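Local atomic coordinates of U4/U6 snRNA-associated-splicing factor PRP24 (Saccharomyces cerevisiae, PDB entry 4N0T), a protein that binds U6 snRNA, promotes its annealing with U4 snRNA and serves as a recycling factor of the yeast spliceosome. Residues A[267-270]-A[276-279]; A[319-324]-A[360-365]; A[339-344]-A[349-354]. All coordinates share one frame; numbering follows the deposited sequence.

Interaction 1: A[267-270]-A[276-279]. With nucleotides of chain B.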
loop_
_atom_site.group_PDB
_atom_site.type_symbol
_atom_site.label_atom_id
_atom_site.label_comp_id
_atom_site.label_asym_id
_atom_site.label_seq_id
_atom_site.Cartn_x
_atom_site.Cartn_y
_atom_site.Cartn_z
ATOM N N LYS A 267 -17.188 -6.479 -4.627
ATOM C CA LYS A 267 -18.396 -7.041 -4.027
ATOM C C LYS A 267 -19.398 -7.485 -5.095
ATOM O O LYS A 267 -20.035 -8.532 -4.945
ATOM C CB LYS A 267 -19.050 -6.024 -3.075
ATOM C CG LYS A 267 -18.265 -5.825 -1.783
ATOM C CD LYS A 267 -18.794 -4.639 -0.969
ATOM C CE LYS A 267 -20.251 -4.825 -0.564
ATOM N NZ LYS A 267 -20.748 -3.588 0.115
ATOM N N ARG A 268 -19.517 -6.702 -6.169
ATOM C CA ARG A 268 -20.406 -7.039 -7.293
ATOM C C ARG A 268 -19.991 -8.364 -7.914
ATOM O O ARG A 268 -20.838 -9.203 -8.238
ATOM C CB ARG A 268 -20.358 -5.959 -8.382
ATOM C CG ARG A 268 -21.265 -6.264 -9.578
ATOM C CD ARG A 268 -20.971 -5.396 -10.797
ATOM N NE ARG A 268 -19.688 -5.724 -11.418
ATOM C CZ ARG A 268 -19.433 -6.845 -12.093
ATOM N NH1 ARG A 268 -20.369 -7.782 -12.234
ATOM N NH2 ARG A 268 -18.231 -7.036 -12.620
ATOM N N LEU A 269 -18.680 -8.545 -8.076
ATOM C CA LEU A 269 -18.139 -9.787 -8.616
ATOM C C LEU A 269 -18.426 -10.963 -7.706
ATOM O O LEU A 269 -18.859 -12.019 -8.171
ATOM C CB LEU A 269 -16.629 -9.673 -8.835
ATOM C CG LEU A 269 -16.166 -9.515 -10.276
ATOM C CD1 LEU A 269 -14.668 -9.714 -10.374
ATOM C CD2 LEU A 269 -16.898 -10.512 -11.155
ATOM N N LEU A 270 -18.178 -10.795 -6.411
ATOM C CA LEU A 270 -18.390 -11.872 -5.450
ATOM C C LEU A 270 -19.861 -12.302 -5.389
ATOM O O LEU A 270 -20.173 -13.447 -5.063
ATOM C CB LEU A 270 -17.886 -11.472 -4.058
ATOM C CG LEU A 270 -16.388 -11.157 -3.920
ATOM C CD1 LEU A 270 -16.051 -10.570 -2.554
ATOM C CD2 LEU A 270 -15.529 -12.405 -4.163
ATOM N N LYS A 276 -21.512 -16.411 -17.702
ATOM C CA LYS A 276 -20.612 -15.945 -18.759
ATOM C C LYS A 276 -19.447 -15.182 -18.135
ATOM O O LYS A 276 -18.306 -15.286 -18.595
ATOM C CB LYS A 276 -21.307 -15.017 -19.762
ATOM C CG LYS A 276 -22.775 -15.282 -20.071
ATOM C CD LYS A 276 -23.281 -14.173 -21.002
ATOM C CE LYS A 276 -24.759 -13.850 -20.809
ATOM N NZ LYS A 276 -25.654 -14.755 -21.581
ATOM N N GLU A 277 -19.741 -14.408 -17.093
ATOM C CA GLU A 277 -18.712 -13.617 -16.425
ATOM C C GLU A 277 -17.827 -14.496 -15.543
ATOM O O GLU A 277 -16.600 -14.400 -15.594
ATOM C CB GLU A 277 -19.339 -12.496 -15.584
ATOM C CG GLU A 277 -18.303 -11.588 -14.922
ATOM C CD GLU A 277 -18.914 -10.403 -14.190
ATOM O OE1 GLU A 277 -18.288 -9.321 -14.210
ATOM O OE2 GLU A 277 -20.000 -10.551 -13.585
ATOM N N LEU A 278 -18.458 -15.349 -14.743
ATOM C CA LEU A 278 -17.739 -16.162 -13.766
ATOM C C LEU A 278 -16.769 -17.138 -14.426
ATOM O O LEU A 278 -15.717 -17.464 -13.868
ATOM C CB LEU A 278 -18.722 -16.916 -12.860
ATOM C CG LEU A 278 -19.507 -16.061 -11.856
ATOM C CD1 LEU A 278 -20.366 -16.915 -10.934
ATOM C CD2 LEU A 278 -18.585 -15.164 -11.032
ATOM N N GLU A 279 -17.119 -17.607 -15.618
ATOM C CA GLU A 279 -16.294 -18.615 -16.269
ATOM C C GLU A 279 -15.029 -18.013 -16.889
ATOM O O GLU A 279 -14.155 -18.746 -17.337
ATOM C CB GLU A 279 -17.108 -19.417 -17.294
ATOM C CG GLU A 279 -17.544 -18.642 -18.526
ATOM C CD GLU A 279 -18.396 -19.489 -19.458
ATOM O OE1 GLU A 279 -19.010 -20.470 -18.975
ATOM O OE2 GLU A 279 -18.447 -19.179 -20.670
ATOM P P C B 29 -17.773 -4.673 2.678
ATOM O OP1 C B 29 -17.351 -5.874 1.920
ATOM O OP2 C B 29 -19.156 -4.134 2.450
ATOM O "O5'" C B 29 -17.562 -4.911 4.237
ATOM C "C5'" C B 29 -18.091 -6.066 4.890
ATOM C "C4'" C B 29 -17.135 -6.608 5.922
ATOM O "O4'" C B 29 -15.898 -6.994 5.256
ATOM C "C3'" C B 29 -16.725 -5.625 7.020
ATOM O "O3'" C B 29 -16.397 -6.368 8.194
ATOM C "C2'" C B 29 -15.438 -5.039 6.460
ATOM O "O2'" C B 29 -14.585 -4.456 7.423
ATOM C "C1'" C B 29 -14.817 -6.284 5.835
ATOM N N1 C B 29 -13.834 -6.034 4.781
ATOM C C2 C B 29 -12.675 -6.797 4.841
ATOM O O2 C B 29 -12.545 -7.591 5.789
ATOM N N3 C B 29 -11.730 -6.637 3.894
ATOM C C4 C B 29 -11.941 -5.766 2.914
ATOM N N4 C B 29 -10.981 -5.653 1.992
ATOM C C5 C B 29 -13.125 -4.981 2.826
ATOM C C6 C B 29 -14.059 -5.148 3.773
#
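Glu277 OE1 is gripped by both terminal nitrogens of Arg268: NH2 donates to it over 2.8 Å with an N-H...O angle of 160°, and NH1 adds a weak second bond. The other carboxylate oxygen, OE2, takes the main bond of Arg268 NH1, at 3.1 Å and nearly straight. This is the end-on bidentate form of the salt bridge, in which each oxygen turns its syn lone pair to the arginine. Guanidinium and carboxylate lie almost in one plane, 15° apart, so the paired bonds fix the rotation of both groups. The two partners arrive differently. Glu277 keeps a stretched chain, its CG anti to the backbone N (chi1 -177°), and reaches straight across, whereas Arg268 bends at chi3 to bring its terminal nitrogens round to the acid. Ser272 OG, in the connection between the segments, also bonds OE2, which gives the carboxylate a further hydrogen-bond partner.

Leucine methyls flank the salt bridge. Leu269 CD2 lies against the carboxylate, 3.6 Å from Glu277 CD, and would partly screen it from solvent on that side, while Leu278 CD2 approaches the carbonyl O of Leu269 at 4.3 Å. The buried Leu269 side chain also packs on Ile324, Ile326 and Leu315 of the neighbouring sheet. On another side of the helix, Lys267 extends to the RNA, where its NZ donates to OP2 of C29 of chain B at 2.9 Å; Arg268 too packs on an RNA phosphate.

The arrangement is a bidentate arginine-glutamate salt bridge across a short loop, fastening the C-terminal end of helix 258-270 to helix 275-278, ahead of strand 281-285, the first strand of the occluded RNA-recognition motif.

Interaction 2: A[319-324]-A[360-365]. With SO4 (sulfate ion), chain C; nucleotides of chain B.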
loop_
_atom_site.group_PDB
_atom_site.type_symbol
_atom_site.label_atom_id
_atom_site.label_comp_id
_atom_site.label_asym_id
_atom_site.label_seq_id
_atom_site.Cartn_x
_atom_site.Cartn_y
_atom_site.Cartn_z
ATOM N N ASP A 319 -10.147 -10.257 2.196
ATOM C CA ASP A 319 -10.982 -10.841 3.247
ATOM C C ASP A 319 -11.085 -12.362 3.128
ATOM O O ASP A 319 -11.489 -13.032 4.073
ATOM C CB ASP A 319 -12.372 -10.186 3.366
ATOM C CG ASP A 319 -13.108 -10.073 2.037
ATOM O OD1 ASP A 319 -12.470 -9.781 1.002
ATOM O OD2 ASP A 319 -14.356 -10.245 2.039
ATOM N N PHE A 320 -10.692 -12.898 1.979
ATOM C CA PHE A 320 -10.552 -14.348 1.826
ATOM C C PHE A 320 -9.123 -14.745 1.467
ATOM O O PHE A 320 -8.908 -15.813 0.893
ATOM C CB PHE A 320 -11.541 -14.866 0.779
ATOM C CG PHE A 320 -12.977 -14.704 1.198
ATOM C CD1 PHE A 320 -13.513 -15.531 2.179
ATOM C CD2 PHE A 320 -13.770 -13.702 0.652
ATOM C CE1 PHE A 320 -14.818 -15.382 2.592
ATOM C CE2 PHE A 320 -15.086 -13.548 1.059
ATOM C CZ PHE A 320 -15.605 -14.389 2.034
ATOM N N ASN A 321 -8.159 -13.886 1.811
ATOM C CA ASN A 321 -6.743 -14.119 1.494
ATOM C C ASN A 321 -6.488 -14.468 0.027
ATOM O O ASN A 321 -5.673 -15.342 -0.287
ATOM C CB ASN A 321 -6.157 -15.220 2.392
ATOM C CG ASN A 321 -6.361 -14.941 3.863
ATOM O OD1 ASN A 321 -6.248 -13.803 4.309
ATOM N ND2 ASN A 321 -6.654 -15.990 4.635
ATOM N N GLY A 322 -7.186 -13.795 -0.879
ATOM C CA GLY A 322 -7.099 -14.152 -2.284
ATOM C C GLY A 322 -7.052 -12.998 -3.268
ATOM O O GLY A 322 -6.993 -11.826 -2.889
ATOM N N ALA A 323 -7.027 -13.354 -4.547
ATOM C CA ALA A 323 -7.116 -12.387 -5.630
ATOM C C ALA A 323 -7.928 -13.027 -6.739
ATOM O O ALA A 323 -7.907 -14.254 -6.920
ATOM C CB ALA A 323 -5.724 -12.002 -6.134
ATOM N N ILE A 324 -8.661 -12.189 -7.460
ATOM C CA ILE A 324 -9.404 -12.621 -8.631
ATOM C C ILE A 324 -8.635 -12.200 -9.868
ATOM O O ILE A 324 -8.181 -11.052 -9.982
ATOM C CB ILE A 324 -10.786 -11.974 -8.674
ATOM C CG1 ILE A 324 -11.633 -12.500 -7.510
ATOM C CG2 ILE A 324 -11.465 -12.250 -10.022
ATOM C CD1 ILE A 324 -12.963 -11.752 -7.320
ATOM N N ARG A 360 -14.452 -21.436 0.558
ATOM C CA ARG A 360 -14.430 -22.696 1.310
ATOM C C ARG A 360 -13.073 -22.942 1.961
ATOM O O ARG A 360 -12.990 -23.324 3.135
ATOM C CB ARG A 360 -14.834 -23.883 0.425
ATOM C CG ARG A 360 -16.348 -24.006 0.220
ATOM C CD ARG A 360 -16.725 -25.289 -0.532
ATOM N NE ARG A 360 -16.324 -25.251 -1.936
ATOM C CZ ARG A 360 -17.116 -24.848 -2.923
ATOM N NH1 ARG A 360 -18.364 -24.461 -2.668
ATOM N NH2 ARG A 360 -16.666 -24.833 -4.169
ATOM N N TYR A 361 -12.005 -22.697 1.208
ATOM C CA TYR A 361 -10.660 -22.855 1.747
ATOM C C TYR A 361 -10.435 -21.927 2.929
ATOM O O TYR A 361 -9.909 -22.340 3.964
ATOM C CB TYR A 361 -9.592 -22.617 0.670
ATOM C CG TYR A 361 -8.188 -22.818 1.189
ATOM C CD1 TYR A 361 -7.649 -24.097 1.313
ATOM C CD2 TYR A 361 -7.407 -21.738 1.584
ATOM C CE1 TYR A 361 -6.362 -24.284 1.802
ATOM C CE2 TYR A 361 -6.129 -21.910 2.066
ATOM C CZ TYR A 361 -5.608 -23.189 2.178
ATOM O OH TYR A 361 -4.331 -23.365 2.665
ATOM N N TYR A 362 -10.854 -20.670 2.782
ATOM C CA TYR A 362 -10.707 -19.707 3.858
ATOM C C TYR A 362 -11.481 -20.141 5.100
ATOM O O TYR A 362 -10.946 -20.090 6.211
ATOM C CB TYR A 362 -11.193 -18.327 3.404
ATOM C CG TYR A 362 -11.151 -17.302 4.504
ATOM C CD1 TYR A 362 -9.993 -16.593 4.768
ATOM C CD2 TYR A 362 -12.276 -17.043 5.282
ATOM C CE1 TYR A 362 -9.952 -15.643 5.781
ATOM C CE2 TYR A 362 -12.241 -16.102 6.291
ATOM C CZ TYR A 362 -11.080 -15.410 6.536
ATOM O OH TYR A 362 -11.051 -14.473 7.543
ATOM N N ASN A 363 -12.731 -20.559 4.909
ATOM C CA ASN A 363 -13.577 -20.963 6.032
ATOM C C ASN A 363 -12.952 -22.112 6.828
ATOM O O ASN A 363 -12.988 -22.114 8.062
ATOM C CB ASN A 363 -14.987 -21.335 5.544
ATOM C CG ASN A 363 -15.735 -20.149 4.944
ATOM O OD1 ASN A 363 -15.422 -18.989 5.228
ATOM N ND2 ASN A 363 -16.739 -20.438 4.116
ATOM N N ASN A 364 -12.353 -23.062 6.110
ATOM C CA ASN A 364 -11.678 -24.207 6.733
ATOM C C ASN A 364 -10.477 -23.833 7.602
ATOM O O ASN A 364 -10.203 -24.495 8.601
ATOM C CB ASN A 364 -11.254 -25.231 5.669
ATOM C CG ASN A 364 -12.430 -25.997 5.095
ATOM O OD1 ASN A 364 -13.525 -25.982 5.655
ATOM N ND2 ASN A 364 -12.205 -26.683 3.980
ATOM N N GLN A 365 -9.758 -22.779 7.224
ATOM C CA GLN A 365 -8.595 -22.335 7.991
ATOM C C GLN A 365 -9.008 -21.591 9.264
ATOM O O GLN A 365 -8.308 -21.637 10.280
ATOM C CB GLN A 365 -7.695 -21.436 7.132
ATOM C CG GLN A 365 -7.346 -22.007 5.765
ATOM C CD GLN A 365 -6.767 -23.406 5.837
ATOM O OE1 GLN A 365 -5.792 -23.655 6.549
ATOM N NE2 GLN A 365 -7.370 -24.332 5.096
HETATM S S SO4 C . -18.881 -23.859 -6.779
HETATM O O1 SO4 C . -19.126 -22.580 -7.442
HETATM O O2 SO4 C . -19.690 -23.951 -5.558
HETATM O O3 SO4 C . -19.228 -24.951 -7.687
HETATM O O4 SO4 C . -17.458 -23.957 -6.465
ATOM P P A B 54 -16.570 -16.517 9.664
ATOM O OP1 A B 54 -15.721 -15.864 8.629
ATOM O OP2 A B 54 -17.213 -15.668 10.702
ATOM O "O5'" A B 54 -17.685 -17.371 8.906
ATOM C "C5'" A B 54 -17.318 -18.318 7.912
ATOM C "C4'" A B 54 -18.421 -19.313 7.646
ATOM O "O4'" A B 54 -18.774 -20.002 8.873
ATOM C "C3'" A B 54 -19.739 -18.737 7.149
ATOM O "O3'" A B 54 -19.732 -18.476 5.757
ATOM C "C2'" A B 54 -20.741 -19.808 7.560
ATOM O "O2'" A B 54 -20.701 -20.904 6.658
ATOM C "C1'" A B 54 -20.160 -20.264 8.898
ATOM N N9 A B 54 -20.744 -19.531 10.035
ATOM C C8 A B 54 -20.155 -18.533 10.772
ATOM N N7 A B 54 -20.908 -18.062 11.734
ATOM C C5 A B 54 -22.078 -18.799 11.623
ATOM C C6 A B 54 -23.273 -18.774 12.358
ATOM N N6 A B 54 -23.497 -17.950 13.386
ATOM N N1 A B 54 -24.237 -19.641 11.985
ATOM C C2 A B 54 -24.018 -20.468 10.956
ATOM N N3 A B 54 -22.938 -20.582 10.190
ATOM C C4 A B 54 -21.992 -19.710 10.582
ATOM P P C B 29 -17.773 -4.673 2.678
ATOM O OP1 C B 29 -17.351 -5.874 1.920
ATOM O OP2 C B 29 -19.156 -4.134 2.450
ATOM O "O5'" C B 29 -17.562 -4.911 4.237
ATOM C "C5'" C B 29 -18.091 -6.066 4.890
ATOM C "C4'" C B 29 -17.135 -6.608 5.922
ATOM O "O4'" C B 29 -15.898 -6.994 5.256
ATOM C "C3'" C B 29 -16.725 -5.625 7.020
ATOM O "O3'" C B 29 -16.397 -6.368 8.194
ATOM C "C2'" C B 29 -15.438 -5.039 6.460
ATOM O "O2'" C B 29 -14.585 -4.456 7.423
ATOM C "C1'" C B 29 -14.817 -6.284 5.835
ATOM N N1 C B 29 -13.834 -6.034 4.781
ATOM C C2 C B 29 -12.675 -6.797 4.841
ATOM O O2 C B 29 -12.545 -7.591 5.789
ATOM N N3 C B 29 -11.730 -6.637 3.894
ATOM C C4 C B 29 -11.941 -5.766 2.914
ATOM N N4 C B 29 -10.981 -5.653 1.992
ATOM C C5 C B 29 -13.125 -4.981 2.826
ATOM C C6 C B 29 -14.059 -5.148 3.773
HETATM O O HOH W 1 -10.521 -12.115 6.548
#
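This is a surface contact centred on an edge-to-face aromatic pair, formed where the turn between strands 311-317 and 322-327 of the occluded RNA-recognition motif meets the C-terminal helix 355-365. Phe320 presents its edge to the face of Tyr362, with the ring centroids 5.3 Å apart and the planes at 84°. Its CD1 makes the closest approach, 3.7 Å from Tyr362 CD2. Tyr362 can receive it because a chi1 of 176° swings the ring off the helix and over the turn.

The carbonyl O of Asp319 lies over the same face that receives Phe320, displaced toward the rim and 3.4 Å from Tyr362 CZ. From another direction, at the ring edge, comes the amide of Asn321, whose ND2 is 3.4 Å from Tyr362 CD1, its plane turned 60° from that of the ring. One water joins the two segments: it donates to Asp319 O at 2.8 Å and is hydrogen-bonded to Tyr362 OH at 2.6 Å.

RNA of chain B borders the contact. Asp319 CB touches the base of C29, while the Asp319 carboxylate forms a salt bridge with Arg263; Asn363 OD1 packs against C5' of A54. Two residues before Tyr362, Arg360 NH2 donates at 2.6 Å to O4 of a sulfate that probably comes from the crystallisation liquor.

Phe320 also packs on Met358 and Lys359 of the same helix. Between the two segments themselves the protein contacts are aromatic and van der Waals, so the contact rests on packing round Tyr362, with one water as the polar link.

Interaction 3: A[339-344]-A[349-354]. With SO4 (sulfate ion), chain C.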
loop_
_atom_site.group_PDB
_atom_site.type_symbol
_atom_site.label_atom_id
_atom_site.label_comp_id
_atom_site.label_asym_id
_atom_site.label_seq_id
_atom_site.Cartn_x
_atom_site.Cartn_y
_atom_site.Cartn_z
ATOM N N ILE A 339 -2.941 -24.804 -14.782
ATOM C CA ILE A 339 -1.538 -24.416 -14.651
ATOM C C ILE A 339 -1.214 -23.812 -13.282
ATOM O O ILE A 339 -0.191 -24.118 -12.676
ATOM C CB ILE A 339 -1.132 -23.420 -15.767
ATOM C CG1 ILE A 339 -1.018 -24.133 -17.119
ATOM C CG2 ILE A 339 0.191 -22.734 -15.441
ATOM C CD1 ILE A 339 -0.681 -23.192 -18.273
ATOM N N LEU A 340 -2.084 -22.941 -12.784
ATOM C CA LEU A 340 -1.730 -22.210 -11.569
ATOM C C LEU A 340 -1.877 -23.006 -10.275
ATOM O O LEU A 340 -1.200 -22.712 -9.289
ATOM C CB LEU A 340 -2.530 -20.897 -11.482
ATOM C CG LEU A 340 -1.998 -19.847 -12.460
ATOM C CD1 LEU A 340 -2.917 -18.644 -12.544
ATOM C CD2 LEU A 340 -0.617 -19.417 -12.023
ATOM N N ASN A 341 -2.764 -23.999 -10.259
ATOM C CA ASN A 341 -3.021 -24.726 -9.018
ATOM C C ASN A 341 -1.770 -25.496 -8.623
ATOM O O ASN A 341 -1.292 -26.345 -9.383
ATOM C CB ASN A 341 -4.202 -25.685 -9.164
ATOM C CG ASN A 341 -4.674 -26.238 -7.829
ATOM O OD1 ASN A 341 -4.817 -25.502 -6.847
ATOM N ND2 ASN A 341 -4.904 -27.548 -7.781
ATOM N N GLY A 342 -1.224 -25.188 -7.454
ATOM C CA GLY A 342 -0.020 -25.856 -7.000
ATOM C C GLY A 342 1.289 -25.204 -7.428
ATOM O O GLY A 342 2.379 -25.673 -7.067
ATOM N N SER A 343 1.199 -24.129 -8.204
ATOM C CA SER A 343 2.384 -23.356 -8.562
ATOM C C SER A 343 2.943 -22.646 -7.321
ATOM O O SER A 343 2.301 -22.625 -6.266
ATOM C CB SER A 343 2.047 -22.338 -9.647
ATOM O OG SER A 343 1.180 -21.346 -9.138
ATOM N N GLN A 344 4.145 -22.083 -7.434
ATOM C CA GLN A 344 4.750 -21.383 -6.306
ATOM C C GLN A 344 4.761 -19.879 -6.536
ATOM O O GLN A 344 5.158 -19.405 -7.608
ATOM C CB GLN A 344 6.181 -21.879 -6.038
ATOM C CG GLN A 344 6.258 -23.196 -5.268
ATOM C CD GLN A 344 7.480 -23.271 -4.366
ATOM O OE1 GLN A 344 8.441 -22.514 -4.531
ATOM N NE2 GLN A 344 7.442 -24.178 -3.395
ATOM N N VAL A 349 3.352 -22.405 -1.961
ATOM C CA VAL A 349 2.435 -23.028 -2.907
ATOM C C VAL A 349 1.087 -22.301 -2.860
ATOM O O VAL A 349 0.592 -21.969 -1.783
ATOM C CB VAL A 349 2.263 -24.529 -2.611
ATOM C CG1 VAL A 349 1.242 -25.154 -3.543
ATOM C CG2 VAL A 349 3.604 -25.242 -2.749
ATOM N N ILE A 350 0.515 -22.022 -4.027
ATOM C CA ILE A 350 -0.795 -21.391 -4.084
ATOM C C ILE A 350 -1.777 -22.322 -4.767
ATOM O O ILE A 350 -1.380 -23.232 -5.519
ATOM C CB ILE A 350 -0.759 -20.060 -4.860
ATOM C CG1 ILE A 350 -0.133 -20.278 -6.238
ATOM C CG2 ILE A 350 -0.013 -18.997 -4.073
ATOM C CD1 ILE A 350 -0.217 -19.055 -7.172
ATOM N N ARG A 351 -3.057 -22.096 -4.500
ATOM C CA ARG A 351 -4.127 -22.866 -5.103
ATOM C C ARG A 351 -4.901 -21.976 -6.064
ATOM O O ARG A 351 -4.879 -20.744 -5.940
ATOM C CB ARG A 351 -5.087 -23.360 -4.013
ATOM C CG ARG A 351 -4.387 -24.078 -2.867
ATOM C CD ARG A 351 -5.380 -24.518 -1.800
ATOM N NE ARG A 351 -4.822 -25.595 -0.986
ATOM C CZ ARG A 351 -5.480 -26.698 -0.641
ATOM N NH1 ARG A 351 -6.740 -26.882 -1.029
ATOM N NH2 ARG A 351 -4.872 -27.610 0.101
ATOM N N SER A 352 -5.576 -22.600 -7.018
ATOM C CA SER A 352 -6.499 -21.895 -7.895
ATOM C C SER A 352 -7.878 -22.504 -7.700
ATOM O O SER A 352 -8.006 -23.640 -7.229
ATOM C CB SER A 352 -6.065 -22.027 -9.350
ATOM O OG SER A 352 -6.199 -23.380 -9.782
ATOM N N GLY A 353 -8.923 -21.765 -8.052
ATOM C CA GLY A 353 -10.263 -22.287 -7.869
ATOM C C GLY A 353 -11.279 -21.225 -8.193
ATOM O O GLY A 353 -10.912 -20.119 -8.598
ATOM N N THR A 354 -12.554 -21.559 -8.023
ATOM C CA THR A 354 -13.618 -20.582 -8.197
ATOM C C THR A 354 -13.675 -19.678 -6.979
ATOM O O THR A 354 -12.978 -19.915 -5.979
ATOM C CB THR A 354 -14.975 -21.276 -8.304
ATOM O OG1 THR A 354 -15.249 -21.940 -7.066
ATOM C CG2 THR A 354 -14.973 -22.286 -9.441
HETATM S S SO4 C . -18.881 -23.859 -6.779
HETATM O O1 SO4 C . -19.126 -22.580 -7.442
HETATM O O2 SO4 C . -19.690 -23.951 -5.558
HETATM O O3 SO4 C . -19.228 -24.951 -7.687
HETATM O O4 SO4 C . -17.458 -23.957 -6.465
#
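Ser343 OG lies against the CG1-CD1 end of Ile350, 3.3 Å from Ile350 CD1, while the hydroxyl itself turns back to its own segment and donates to Leu340 O at 2.7 Å. It can do so because OG sits between the backbone N and the carbonyl carbon (chi1 68°). Leu340 O also accepts from Ser343 N; this backbone bond closes the type II turn Leu340-Ser343 and the hydroxyl reinforces it. Without the hydroxyl, as with an alanine here, Leu340 O would probably keep only the backbone bond of this turn, and a gap would open beside Ile350 CD1.

Asn341 is oriented across the contact. A chi1 of -168° points its amide at the opposite strand, where OD1 reaches Ser352 N at 3.0 Å, the donor tilted 25° from the carbonyl plane, and thereby takes the place of a main-chain acceptor. Its CB rests against Ser352 OG, which bonds Leu337 O on the preceding helix. On the far end of the contact, Gln344 and Val349 form a non-hydrogen-bonded antiparallel pair and lie on one face of the sheet, with NE2 of the former 4.0 Å from CG2 of the latter.

Two backbone bonds join these ends, Gly342 N to Ile350 O at 2.8 Å and Ile350 N to Ser343 O at 2.9 Å. A CB on Gly342 would collide with the carbonyl O of Asn341, which explains a glycine at this place in the turn.

Leu340 packs on Phe299 and Leu300 of helix 293-302. The arrangement is that of the second helix of an RRM fold turning into the short edge strand 344-345, which pairs with the last strand 348-353.

How the interactions relate
From the N terminus, interaction 1 comes first: it closes a short loop between helix 258-270 and helix 275-278, just ahead of strand 281-285. Interaction 2 then opens at 319-324 and closes a far longer loop at 360-365 on the C-terminal helix 355-365. Interaction 3, joining 339-344 to 349-354, is nested inside that loop and closes a hairpin of its own. Interactions 1 and 2 meet where Leu269 and Leu270 pack on Ile324; interactions 2 and 3 meet where Tyr361 packs on Arg351, and both reach the same sulfate, through Arg360 and Thr354. Together they join helices 258-270, 275-278 and 355-365 and the edge hairpin round one RRM core sheet.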